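Local atomic coordinates of protein male-specific lethal-3 (Drosophila melanogaster, PDB entry 3M9Q), a protein that reads a trimethylated histone H3 tail through its chromodomain, as part of the complex that doubles transcription of the male X chromosome. Residues 20-28 and 39-47; 56-64 and 74-82. The protein carries 1 engineered substitution. All blocks are in the same frame, centred on the assembly; numbering follows the deposited sequence.

Interaction 1 of 2, residues 20-28 and 39-47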
loop_
_atom_site.group_PDB
_atom_site.type_symbol
_atom_site.label_atom_id
_atom_site.label_comp_id
_atom_site.label_asym_id
_atom_site.label_seq_id
_atom_site.Cartn_x
_atom_site.Cartn_y
_atom_site.Cartn_z
ATOM N N PHE A 20 -5.873 -1.696 7.569
ATOM C CA PHE A 20 -5.596 -2.965 6.877
ATOM C C PHE A 20 -5.066 -3.967 7.882
ATOM O O PHE A 20 -4.549 -3.579 8.935
ATOM C CB PHE A 20 -4.585 -2.750 5.736
ATOM C CG PHE A 20 -4.992 -1.674 4.765
ATOM C CD1 PHE A 20 -5.825 -1.961 3.694
ATOM C CD2 PHE A 20 -4.557 -0.373 4.928
ATOM C CE1 PHE A 20 -6.198 -0.962 2.821
ATOM C CE2 PHE A 20 -4.939 0.619 4.072
ATOM C CZ PHE A 20 -5.756 0.329 3.015
ATOM N N HIS A 21 -5.171 -5.245 7.559
ATOM C CA HIS A 21 -4.780 -6.304 8.489
ATOM C C HIS A 21 -3.798 -7.283 7.880
ATOM O O HIS A 21 -3.726 -7.446 6.663
ATOM C CB HIS A 21 -6.017 -7.059 9.001
ATOM C CG HIS A 21 -6.802 -7.744 7.926
ATOM N ND1 HIS A 21 -7.880 -7.155 7.295
ATOM C CD2 HIS A 21 -6.666 -8.969 7.370
ATOM C CE1 HIS A 21 -8.373 -7.991 6.400
ATOM N NE2 HIS A 21 -7.652 -9.097 6.418
ATOM N N LYS A 22 -3.034 -7.933 8.744
ATOM C CA LYS A 22 -2.129 -8.998 8.315
ATOM C C LYS A 22 -2.865 -10.033 7.479
ATOM O O LYS A 22 -3.922 -10.527 7.861
ATOM C CB LYS A 22 -1.455 -9.675 9.518
ATOM C CG LYS A 22 -0.478 -10.774 9.113
ATOM C CD LYS A 22 0.377 -11.282 10.271
ATOM C CE LYS A 22 1.388 -12.334 9.792
ATOM N NZ LYS A 22 2.301 -12.804 10.884
ATOM N N GLY A 23 -2.279 -10.367 6.334
ATOM C CA GLY A 23 -2.831 -11.358 5.419
ATOM C C GLY A 23 -3.692 -10.775 4.322
ATOM O O GLY A 23 -3.985 -11.444 3.343
ATOM N N GLU A 24 -4.106 -9.528 4.489
ATOM C CA GLU A 24 -4.981 -8.868 3.504
ATOM C C GLU A 24 -4.267 -8.614 2.187
ATOM O O GLU A 24 -3.091 -8.249 2.162
ATOM C CB GLU A 24 -5.480 -7.535 4.069
ATOM C CG GLU A 24 -6.618 -6.916 3.296
ATOM C CD GLU A 24 -7.150 -5.651 3.930
ATOM O OE1 GLU A 24 -6.637 -5.224 4.982
ATOM O OE2 GLU A 24 -8.102 -5.068 3.376
ATOM N N ILE A 25 -4.996 -8.803 1.097
ATOM C CA ILE A 25 -4.531 -8.380 -0.222
ATOM C C ILE A 25 -4.940 -6.930 -0.403
ATOM O O ILE A 25 -6.098 -6.573 -0.205
ATOM C CB ILE A 25 -5.119 -9.233 -1.367
ATOM C CG1 ILE A 25 -4.807 -10.719 -1.169
ATOM C CG2 ILE A 25 -4.574 -8.748 -2.713
ATOM C CD1 ILE A 25 -3.335 -11.043 -1.005
ATOM N N VAL A 26 -3.964 -6.102 -0.748
ATOM C CA VAL A 26 -4.157 -4.661 -0.928
ATOM C C VAL A 26 -3.465 -4.216 -2.208
ATOM O O VAL A 26 -2.618 -4.924 -2.748
ATOM C CB VAL A 26 -3.606 -3.867 0.283
ATOM C CG1 VAL A 26 -4.332 -4.270 1.574
ATOM C CG2 VAL A 26 -2.082 -4.051 0.415
ATOM N N LEU A 27 -3.833 -3.049 -2.702
ATOM C CA LEU A 27 -3.195 -2.498 -3.888
ATOM C C LEU A 27 -2.355 -1.305 -3.458
ATOM O O LEU A 27 -2.840 -0.421 -2.750
ATOM C CB LEU A 27 -4.241 -2.105 -4.935
ATOM C CG LEU A 27 -5.280 -3.194 -5.249
ATOM C CD1 LEU A 27 -6.271 -2.717 -6.308
ATOM C CD2 LEU A 27 -4.654 -4.526 -5.665
ATOM N N CYS A 28 -1.095 -1.296 -3.857
ATOM C CA CYS A 28 -0.132 -0.298 -3.395
ATOM C C CYS A 28 0.332 0.586 -4.539
ATOM O O CYS A 28 0.792 0.104 -5.565
ATOM C CB CYS A 28 1.095 -0.994 -2.789
ATOM S SG CYS A 28 2.324 0.135 -2.068
ATOM N N LEU A 39 -0.632 0.720 -9.691
ATOM C CA LEU A 39 -0.914 -0.029 -8.464
ATOM C C LEU A 39 -0.375 -1.439 -8.548
ATOM O O LEU A 39 -0.525 -2.117 -9.563
ATOM C CB LEU A 39 -2.419 -0.099 -8.216
ATOM C CG LEU A 39 -3.073 1.215 -7.789
ATOM C CD1 LEU A 39 -4.574 1.211 -8.096
ATOM C CD2 LEU A 39 -2.803 1.502 -6.304
ATOM N N TYR A 40 0.242 -1.878 -7.462
ATOM C CA TYR A 40 0.772 -3.237 -7.351
ATOM C C TYR A 40 -0.039 -4.068 -6.385
ATOM O O TYR A 40 -0.295 -3.653 -5.253
ATOM C CB TYR A 40 2.219 -3.199 -6.865
ATOM C CG TYR A 40 3.140 -2.430 -7.793
ATOM C CD1 TYR A 40 3.423 -2.890 -9.071
ATOM C CD2 TYR A 40 3.694 -1.225 -7.413
ATOM C CE1 TYR A 40 4.258 -2.172 -9.928
ATOM C CE2 TYR A 40 4.531 -0.513 -8.257
ATOM C CZ TYR A 40 4.813 -0.988 -9.499
ATOM O OH TYR A 40 5.643 -0.276 -10.349
ATOM N N THR A 41 -0.421 -5.258 -6.817
ATOM C CA THR A 41 -1.123 -6.211 -5.953
ATOM C C THR A 41 -0.153 -6.722 -4.902
ATOM O O THR A 41 0.932 -7.205 -5.214
ATOM C CB THR A 41 -1.689 -7.367 -6.779
ATOM O OG1 THR A 41 -2.434 -6.812 -7.876
ATOM C CG2 THR A 41 -2.581 -8.268 -5.946
ATOM N N SER A 42 -0.550 -6.566 -3.648
ATOM C CA SER A 42 0.335 -6.776 -2.506
ATOM C C SER A 42 -0.365 -7.523 -1.379
ATOM O O SER A 42 -1.586 -7.602 -1.328
ATOM C CB SER A 42 0.804 -5.412 -1.983
ATOM O OG SER A 42 1.364 -4.615 -3.018
ATOM N N LYS A 43 0.434 -8.066 -0.474
ATOM C CA LYS A 43 -0.057 -8.789 0.698
ATOM C C LYS A 43 0.544 -8.171 1.946
ATOM O O LYS A 43 1.751 -7.952 2.018
ATOM C CB LYS A 43 0.343 -10.266 0.601
ATOM C CG LYS A 43 -0.057 -11.142 1.790
ATOM C CD LYS A 43 0.498 -12.555 1.624
ATOM C CE LYS A 43 0.094 -13.500 2.739
ATOM N NZ LYS A 43 0.735 -14.840 2.547
ATOM N N VAL A 44 -0.293 -7.914 2.938
ATOM C CA VAL A 44 0.167 -7.321 4.192
ATOM C C VAL A 44 0.815 -8.397 5.056
ATOM O O VAL A 44 0.207 -9.416 5.396
ATOM C CB VAL A 44 -0.978 -6.634 4.959
ATOM C CG1 VAL A 44 -0.473 -6.043 6.282
ATOM C CG2 VAL A 44 -1.640 -5.558 4.088
ATOM N N LEU A 45 2.063 -8.139 5.421
ATOM C CA LEU A 45 2.867 -9.059 6.232
ATOM C C LEU A 45 2.814 -8.738 7.709
ATOM O O LEU A 45 2.927 -9.630 8.541
ATOM C CB LEU A 45 4.323 -9.010 5.781
ATOM C CG LEU A 45 4.584 -9.413 4.334
ATOM C CD1 LEU A 45 6.083 -9.318 4.051
ATOM C CD2 LEU A 45 4.034 -10.817 4.069
ATOM N N ASN A 46 2.665 -7.460 8.026
ATOM C CA ASN A 46 2.707 -6.989 9.415
ATOM C C ASN A 46 2.132 -5.601 9.500
ATOM O O ASN A 46 2.281 -4.809 8.582
ATOM C CB ASN A 46 4.149 -6.970 9.944
ATOM C CG ASN A 46 4.230 -6.664 11.420
ATOM O OD1 ASN A 46 4.743 -5.612 11.829
ATOM N ND2 ASN A 46 3.718 -7.568 12.230
ATOM N N VAL A 47 1.493 -5.325 10.626
ATOM C CA VAL A 47 1.006 -3.985 10.963
ATOM C C VAL A 47 1.617 -3.554 12.297
ATOM O O VAL A 47 1.374 -4.162 13.341
ATOM C CB VAL A 47 -0.542 -3.948 11.047
ATOM C CG1 VAL A 47 -1.041 -2.517 11.288
ATOM C CG2 VAL A 47 -1.164 -4.533 9.778
HETATM O O HOH W 1 3.595 -10.387 11.349
#
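Val26 pairs with Ser42 and Cys28 with Tyr40 in an antiparallel hairpin of the chromodomain's curved sheet, the strand segments 25-28 and 39-47 running at 155° to each other. Beyond them the type II turn from His21 to Glu24 prolongs the pairing: Gly23 N gives a hydrogen bond to Val44 O (2.8 Å), and Glu24 O receives Val44 N. Val44 packs against this turn, its CB 3.3 Å from His21 O, while its CG2 meets Val26 CG1 at 3.9 Å, the two side chains crossing at about a right angle. On the face of Val26 and Cys28, Ser42 folds its hydroxyl back along its own strand; OG stands opposite the carbonyl carbon (chi1 -53°) and donates to Tyr40 O at 2.9 Å. That carbonyl is gripped twice, by Ser42 OG on one face of its plane and Cys28 N on the other. Replacing Ser42 by alanine removes OG, which is likely to cost Tyr40 O its second donor and open a small gap beside Cys28 CB. Leu27 and Thr41 lie side by side on the other face, where Gln92 binds the threonine hydroxyl. At the far end, a water accepts from Lys22 NZ (2.8 Å) and donates to Leu45 O.

Interaction 2 of 2, residues 56-64 and 74-82; sequences LRFYEYKIH and RAVRATVLL. Engineered in segment 74-82: Ala75 (natural residue Cys).
Tyr61 and Ile63 reach from strand 57-64 to Val76 and Leu81, forming the apolar centre of this contact. Ile63 CD1 lies 4.1 Å from Val76 CG2, the side chains roughly perpendicular, and Leu81 CD1 approaches Tyr61 CB and CG obliquely. Farther out on the tyrosine ring, CE2 meets Ala78 CB at 3.7 Å, while Val76 O sits at the ring edge, in its plane; the phenol OH bonds to Leu19 N. Around this centre the backbones pair antiparallel: Tyr61 N meets Val76 O at 2.8 Å, nearly in line with the carbonyl, and Ile63 N binds Arg74 O with an angle of 174° at the hydrogen. On the other face of the strands, engineered Ala75 stands across from Lys62. At the polar edge Arg77, its chain bent twice, brings its guanidinium against Phe58. CD1 of that ring lies 3.4 Å above the guanidinium plane, over its centre, with the two planes 31° apart. Glu16 forms a salt bridge with Arg77 NH2, and a water accepts from Arg77 NE and Ala78 N and donates to Tyr59 O. A beta hairpin whose second strand is followed by a short 3-10 segment at 78-80 thus forms part of the chromodomain's SH3-like fold.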
loop_
_atom_site.group_PDB
_atom_site.type_symbol
_atom_site.label_atom_id
_atom_site.label_comp_id
_atom_site.label_asym_id
_atom_site.label_seq_id
_atom_site.Cartn_x
_atom_site.Cartn_y
_atom_site.Cartn_z
ATOM N N LEU A 56 1.181 10.859 18.898
ATOM C CA LEU A 56 0.002 10.275 18.249
ATOM C C LEU A 56 0.376 9.056 17.426
ATOM O O LEU A 56 1.477 8.948 16.872
ATOM C CB LEU A 56 -0.710 11.306 17.368
ATOM C CG LEU A 56 -1.306 12.503 18.108
ATOM C CD1 LEU A 56 -1.911 13.507 17.133
ATOM C CD2 LEU A 56 -2.331 12.082 19.169
ATOM N N ARG A 57 -0.570 8.140 17.314
ATOM C CA ARG A 57 -0.333 6.849 16.674
ATOM C C ARG A 57 -0.380 6.900 15.165
ATOM O O ARG A 57 -1.210 7.587 14.565
ATOM C CB ARG A 57 -1.359 5.816 17.135
ATOM C CG ARG A 57 -1.236 5.433 18.581
ATOM C CD ARG A 57 -2.476 4.708 19.026
ATOM N NE ARG A 57 -2.334 4.219 20.386
ATOM C CZ ARG A 57 -3.344 4.112 21.237
ATOM N NH1 ARG A 57 -4.552 4.494 20.859
ATOM N NH2 ARG A 57 -3.143 3.654 22.463
ATOM N N PHE A 58 0.518 6.136 14.561
ATOM C CA PHE A 58 0.446 5.833 13.129
ATOM C C PHE A 58 0.859 4.396 12.897
ATOM O O PHE A 58 1.436 3.752 13.770
ATOM C CB PHE A 58 1.260 6.804 12.262
ATOM C CG PHE A 58 2.756 6.729 12.460
ATOM C CD1 PHE A 58 3.540 6.005 11.574
ATOM C CD2 PHE A 58 3.382 7.397 13.498
ATOM C CE1 PHE A 58 4.910 5.942 11.724
ATOM C CE2 PHE A 58 4.760 7.336 13.642
ATOM C CZ PHE A 58 5.514 6.600 12.750
ATOM N N TYR A 59 0.523 3.897 11.719
ATOM C CA TYR A 59 0.724 2.481 11.384
ATOM C C TYR A 59 1.658 2.298 10.205
ATOM O O TYR A 59 1.553 2.979 9.194
ATOM C CB TYR A 59 -0.630 1.782 11.155
ATOM C CG TYR A 59 -1.415 1.824 12.432
ATOM C CD1 TYR A 59 -1.269 0.831 13.393
ATOM C CD2 TYR A 59 -2.229 2.909 12.727
ATOM C CE1 TYR A 59 -1.939 0.900 14.600
ATOM C CE2 TYR A 59 -2.894 2.993 13.936
ATOM C CZ TYR A 59 -2.745 1.987 14.867
ATOM O OH TYR A 59 -3.405 2.087 16.069
ATOM N N GLU A 60 2.591 1.374 10.382
ATOM C CA GLU A 60 3.507 0.958 9.329
ATOM C C GLU A 60 3.088 -0.410 8.849
ATOM O O GLU A 60 3.056 -1.367 9.618
ATOM C CB GLU A 60 4.939 0.880 9.844
ATOM C CG GLU A 60 5.565 2.203 10.136
ATOM C CD GLU A 60 7.060 2.093 10.349
ATOM O OE1 GLU A 60 7.552 0.992 10.686
ATOM O OE2 GLU A 60 7.736 3.118 10.169
ATOM N N TYR A 61 2.771 -0.487 7.563
ATOM C CA TYR A 61 2.310 -1.719 6.935
ATOM C C TYR A 61 3.430 -2.328 6.130
ATOM O O TYR A 61 3.806 -1.814 5.082
ATOM C CB TYR A 61 1.105 -1.429 6.033
ATOM C CG TYR A 61 -0.053 -0.778 6.765
ATOM C CD1 TYR A 61 -1.057 -1.544 7.349
ATOM C CD2 TYR A 61 -0.134 0.600 6.897
ATOM C CE1 TYR A 61 -2.114 -0.954 8.033
ATOM C CE2 TYR A 61 -1.188 1.196 7.575
ATOM C CZ TYR A 61 -2.171 0.416 8.149
ATOM O OH TYR A 61 -3.226 0.994 8.825
ATOM N N LYS A 62 3.995 -3.411 6.640
ATOM C CA LYS A 62 4.983 -4.165 5.871
ATOM C C LYS A 62 4.243 -4.995 4.844
ATOM O O LYS A 62 3.358 -5.780 5.187
ATOM C CB LYS A 62 5.853 -5.065 6.753
ATOM C CG LYS A 62 7.029 -5.651 5.963
ATOM C CD LYS A 62 7.894 -6.617 6.737
ATOM C CE LYS A 62 9.060 -7.062 5.866
ATOM N NZ LYS A 62 10.048 -7.894 6.604
ATOM N N ILE A 63 4.609 -4.801 3.586
ATOM C CA ILE A 63 3.947 -5.494 2.491
ATOM C C ILE A 63 4.901 -6.249 1.588
ATOM O O ILE A 63 6.080 -5.928 1.459
ATOM C CB ILE A 63 3.070 -4.539 1.648
ATOM C CG1 ILE A 63 3.920 -3.484 0.937
ATOM C CG2 ILE A 63 1.965 -3.900 2.502
ATOM C CD1 ILE A 63 3.101 -2.614 -0.040
ATOM N N HIS A 64 4.330 -7.285 0.994
ATOM C CA HIS A 64 4.952 -8.121 -0.022
ATOM C C HIS A 64 4.284 -7.852 -1.362
ATOM O O HIS A 64 3.063 -7.789 -1.461
ATOM C CB HIS A 64 4.766 -9.597 0.350
ATOM C CG HIS A 64 5.284 -10.550 -0.682
ATOM N ND1 HIS A 64 6.630 -10.795 -0.837
ATOM C CD2 HIS A 64 4.654 -11.307 -1.613
ATOM C CE1 HIS A 64 6.807 -11.665 -1.817
ATOM N NE2 HIS A 64 5.623 -11.995 -2.300
ATOM N N ARG A 74 8.599 -4.146 1.565
ATOM C CA ARG A 74 8.744 -2.751 2.041
ATOM C C ARG A 74 7.667 -2.397 3.067
ATOM O O ARG A 74 6.563 -2.906 2.994
ATOM C CB ARG A 74 8.585 -1.763 0.863
ATOM C CG ARG A 74 9.669 -1.759 -0.191
ATOM C CD ARG A 74 9.301 -0.789 -1.310
ATOM N NE ARG A 74 8.421 0.283 -0.846
ATOM C CZ ARG A 74 7.312 0.680 -1.466
ATOM N NH1 ARG A 74 6.926 0.126 -2.608
ATOM N NH2 ARG A 74 6.595 1.660 -0.943
ATOM N N ALA A 75 7.996 -1.488 3.981
ATOM C CA ALA A 75 7.020 -0.883 4.899
ATOM C C ALA A 75 6.510 0.442 4.349
ATOM O O ALA A 75 7.290 1.306 3.956
ATOM C CB ALA A 75 7.635 -0.680 6.287
ATOM N N VAL A 76 5.193 0.583 4.332
ATOM C CA VAL A 76 4.516 1.772 3.806
ATOM C C VAL A 76 3.437 2.293 4.744
ATOM O O VAL A 76 3.030 1.623 5.691
ATOM C CB VAL A 76 3.862 1.496 2.424
ATOM C CG1 VAL A 76 4.891 0.998 1.421
ATOM C CG2 VAL A 76 2.708 0.500 2.545
ATOM N N ARG A 77 2.990 3.508 4.460
ATOM C CA ARG A 77 1.882 4.148 5.187
ATOM C C ARG A 77 0.547 3.857 4.500
ATOM O O ARG A 77 0.495 3.483 3.333
ATOM C CB ARG A 77 2.098 5.663 5.296
ATOM C CG ARG A 77 3.312 6.069 6.122
ATOM C CD ARG A 77 3.139 5.759 7.606
ATOM N NE ARG A 77 2.152 6.627 8.240
ATOM C CZ ARG A 77 2.434 7.799 8.793
ATOM N NH1 ARG A 77 3.683 8.236 8.800
ATOM N NH2 ARG A 77 1.474 8.525 9.350
ATOM N N ALA A 78 -0.535 4.032 5.237
ATOM C CA ALA A 78 -1.865 3.686 4.739
ATOM C C ALA A 78 -2.225 4.477 3.497
ATOM O O ALA A 78 -3.023 4.046 2.659
ATOM C CB ALA A 78 -2.938 3.911 5.832
ATOM N N THR A 79 -1.625 5.645 3.363
ATOM C CA THR A 79 -2.036 6.578 2.314
ATOM C C THR A 79 -1.778 6.026 0.913
ATOM O O THR A 79 -2.414 6.441 -0.051
ATOM C CB THR A 79 -1.322 7.921 2.458
ATOM O OG1 THR A 79 0.089 7.712 2.393
ATOM C CG2 THR A 79 -1.653 8.559 3.782
ATOM N N VAL A 80 -0.848 5.089 0.799
ATOM C CA VAL A 80 -0.504 4.554 -0.525
ATOM C C VAL A 80 -1.205 3.234 -0.819
ATOM O O VAL A 80 -1.001 2.640 -1.878
ATOM C CB VAL A 80 1.023 4.412 -0.723
ATOM C CG1 VAL A 80 1.715 5.764 -0.512
ATOM C CG2 VAL A 80 1.615 3.348 0.190
ATOM N N LEU A 81 -2.050 2.809 0.110
ATOM C CA LEU A 81 -2.764 1.528 -0.007
ATOM C C LEU A 81 -4.237 1.715 -0.332
ATOM O O LEU A 81 -4.882 2.663 0.118
ATOM C CB LEU A 81 -2.621 0.732 1.292
ATOM C CG LEU A 81 -1.195 0.332 1.661
ATOM C CD1 LEU A 81 -1.210 -0.492 2.952
ATOM C CD2 LEU A 81 -0.540 -0.422 0.518
ATOM N N LEU A 82 -4.758 0.788 -1.123
ATOM C CA LEU A 82 -6.179 0.706 -1.447
ATOM C C LEU A 82 -6.721 -0.673 -1.146
ATOM O O LEU A 82 -6.046 -1.678 -1.346
ATOM C CB LEU A 82 -6.420 1.002 -2.924
ATOM C CG LEU A 82 -6.126 2.416 -3.427
ATOM C CD1 LEU A 82 -6.267 2.488 -4.942
ATOM C CD2 LEU A 82 -7.020 3.451 -2.751
HETATM O O HOH W 2 -0.052 4.743 8.009
#

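Overall arrangement
Interactions 1 and 2 illustrate how a small chromodomain is assembled from successive hairpins: two follow each other along the chain, their centres about 9 Å apart, and share one antiparallel sheet. Strand 39-51 of interaction 1 lies beside strand 57-65 of interaction 2, with Leu45 N 2.7 Å from Lys62 O, a probable hydrogen bond; Leu45 and Asn46 both face Lys62 in a classic beta bulge. On the other side of interaction 1, strand 25-29 takes up strand 81-83, Leu27 O lying 2.8 Å from Leu82 N, another probable hydrogen bond. Between the two contacts Cys28 SG packs on Ile63 CD1 at 3.5 Å. These joins connect both hairpins within the domain that recognises the methylated histone tail.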